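Local coordinates for protein phosphoglycerol transferase GacH (Streptococcus pyogenes MGAS5005, PDB 6DGM) that probably transfers glycerol phosphate from a membrane lipid donor onto streptococcal rhamnose polysaccharide, through a manganese-binding extracellular domain of the alkaline phosphatase and sulfatase superfamily, at residues Ser348-Val351 with Lys352-Asn356. Sequence-based numbering, arbitrary orientation.
Sequences SPEV and KAIQN
Ser348 and Lys352 meet through the first backbone bond of helix 349-365, Lys352 N donating to Ser348 O over 2.9 Å. Three more i to i+4 bonds follow in step, Ala353 to Pro349, Ile354 to Glu350 and Gln355 to Val351; the bond from Ile354 N to Glu350 O is almost straight, over 3.1 Å. Ser348 also closes the helix start with its side chain: its OG accepts from Val351 N at 3.2 Å and an N-H...O angle of 176°, while Pro349, which has no N-H to offer, takes the first helical position.

Further along, side chains four residues apart run alongside each other. The CG of Glu350 lies 4.1 Å from the CD1 tip of Ile354, a light aliphatic touch made by the glutamate's stem, its chain extended beyond it. Val351 turns CG1 away from its own backbone N (chi1 177°), which brings that methyl within 4.2 Å of Gln355 CG. The same Gln355 CG rests 3.2 Å from Val351 O. Gln355 then bends at chi2 (-67°), and its buried amide is held at both ends, NE2 by Ala340 O and OE1 by Asn104 ND2. On another side of the helix, the CG of Lys352 passes 3.5 Å from Ser348 O before its extended chain leads away.

On the buried side, Val351 packs on Ala340 and Lys344, Ile354 on Ala340 and on Val336 and Lys339 of helix 328-339, Gln355 on Val336. Pro349, Glu350, Lys352 and Ala353 are exposed, though Glu350 still touches Lys339. This is a serine N-cap followed by proline at N1, opening helical turns with one buried and one exposed side near the C-terminal end of the domain, away from the manganese and sn-glycerol-1-phosphate site.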
ATOM      1  N   SER A 348      11.808  21.801  -4.528  1.00 28.51           N
ATOM      2  CA  SER A 348      11.071  22.847  -3.839  1.00 28.22           C
ATOM      3  C   SER A 348      11.604  23.017  -2.423  1.00 26.42           C
ATOM      4  O   SER A 348      11.701  22.039  -1.678  1.00 25.55           O
ATOM      5  CB  SER A 348       9.592  22.477  -3.772  1.00 28.51           C
ATOM      6  OG  SER A 348       8.981  23.019  -2.608  1.00 28.21           O
ATOM      7  N   PRO A 349      11.938  24.233  -2.007  1.00 26.36           N
ATOM      8  CA  PRO A 349      12.417  24.421  -0.628  1.00 26.52           C
ATOM      9  C   PRO A 349      11.496  23.885   0.446  1.00 26.22           C
ATOM     10  O   PRO A 349      11.969  23.322   1.444  1.00 25.93           O
ATOM     11  CB  PRO A 349      12.573  25.945  -0.535  1.00 27.65           C
ATOM     12  CG  PRO A 349      12.951  26.350  -1.924  1.00 29.12           C
ATOM     13  CD  PRO A 349      12.173  25.426  -2.844  1.00 27.93           C
ATOM     14  N   GLU A 350      10.180  24.023   0.280  1.00 27.16           N
ATOM     15  CA  GLU A 350       9.281  23.476   1.286  1.00 26.46           C
ATOM     16  C   GLU A 350       9.346  21.956   1.304  1.00 24.91           C
ATOM     17  O   GLU A 350       9.372  21.342   2.377  1.00 24.32           O
ATOM     18  CB  GLU A 350       7.846  23.924   1.039  1.00 28.30           C
ATOM     19  CG  GLU A 350       6.873  23.325   2.039  1.00 30.05           C
ATOM     20  CD  GLU A 350       5.511  23.970   1.973  1.00 34.06           C
ATOM     21  OE1 GLU A 350       4.885  23.902   0.894  1.00 32.70           O
ATOM     22  OE2 GLU A 350       5.094  24.583   2.981  1.00 37.43           O
ATOM     23  N   VAL A 351       9.371  21.329   0.124  1.00 24.70           N
ATOM     24  CA  VAL A 351       9.508  19.879   0.061  1.00 23.00           C
ATOM     25  C   VAL A 351      10.787  19.443   0.766  1.00 22.71           C
ATOM     26  O   VAL A 351      10.789  18.490   1.559  1.00 22.27           O
ATOM     27  CB  VAL A 351       9.469  19.402  -1.403  1.00 23.19           C
ATOM     28  CG1 VAL A 351       9.692  17.905  -1.476  1.00 24.00           C
ATOM     29  CG2 VAL A 351       8.146  19.777  -2.041  1.00 22.27           C
ATOM     30  N   LYS A 352      11.893  20.133   0.484  1.00 23.94           N
ATOM     31  CA  LYS A 352      13.174  19.739   1.053  1.00 23.24           C
ATOM     32  C   LYS A 352      13.184  19.890   2.566  1.00 23.44           C
ATOM     33  O   LYS A 352      13.803  19.087   3.272  1.00 23.14           O
ATOM     34  CB  LYS A 352      14.291  20.575   0.459  1.00 25.55           C
ATOM     35  CG  LYS A 352      14.643  20.279  -0.982  1.00 30.20           C
ATOM     36  CD  LYS A 352      15.802  21.212  -1.356  1.00 40.45           C
ATOM     37  CE  LYS A 352      16.184  21.150  -2.804  1.00 48.12           C
ATOM     38  NZ  LYS A 352      17.216  22.205  -3.102  1.00 48.44           N
ATOM     39  N   ALA A 353      12.535  20.936   3.083  1.00 24.07           N
ATOM     40  CA  ALA A 353      12.538  21.165   4.522  1.00 25.66           C
ATOM     41  C   ALA A 353      11.804  20.048   5.242  1.00 23.96           C
ATOM     42  O   ALA A 353      12.313  19.482   6.215  1.00 24.94           O
ATOM     43  CB  ALA A 353      11.902  22.522   4.848  1.00 28.51           C
ATOM     44  N   ILE A 354      10.617  19.689   4.748  1.00 21.80           N
ATOM     45  CA  ILE A 354       9.852  18.611   5.356  1.00 20.37           C
ATOM     46  C   ILE A 354      10.570  17.275   5.170  1.00 20.48           C
ATOM     47  O   ILE A 354      10.584  16.431   6.075  1.00 20.57           O
ATOM     48  CB  ILE A 354       8.419  18.614   4.798  1.00 21.69           C
ATOM     49  CG1 ILE A 354       7.690  19.907   5.188  1.00 25.86           C
ATOM     50  CG2 ILE A 354       7.646  17.373   5.270  1.00 21.24           C
ATOM     51  CD1 ILE A 354       6.375  20.100   4.453  1.00 28.93           C
ATOM     52  N   GLN A 355      11.182  17.060   4.000  1.00 21.27           N
ATOM     53  CA  GLN A 355      11.929  15.827   3.781  1.00 19.86           C
ATOM     54  C   GLN A 355      13.123  15.730   4.716  1.00 19.90           C
ATOM     55  O   GLN A 355      13.486  14.623   5.127  1.00 20.34           O
ATOM     56  CB  GLN A 355      12.362  15.719   2.312  1.00 19.13           C
ATOM     57  CG  GLN A 355      11.246  15.281   1.395  1.00 19.30           C
ATOM     58  CD  GLN A 355      10.794  13.837   1.642  1.00 20.50           C
ATOM     59  OE1 GLN A 355      11.556  12.994   2.132  1.00 21.11           O
ATOM     60  NE2 GLN A 355       9.540  13.555   1.307  1.00 21.25           N
ATOM     61  N   ASN A 356      13.738  16.868   5.076  1.00 19.76           N
ATOM     62  CA  ASN A 356      14.830  16.813   6.036  1.00 21.62           C
ATOM     63  C   ASN A 356      14.324  16.336   7.389  1.00 22.47           C
ATOM     64  O   ASN A 356      14.991  15.540   8.061  1.00 23.48           O
ATOM     65  CB  ASN A 356      15.545  18.149   6.151  1.00 23.67           C
ATOM     66  CG  ASN A 356      16.676  18.096   7.147  1.00 25.34           C
ATOM     67  OD1 ASN A 356      16.507  18.479   8.295  1.00 27.95           O
ATOM     68  ND2 ASN A 356      17.832  17.605   6.714  1.00 24.62           N
TER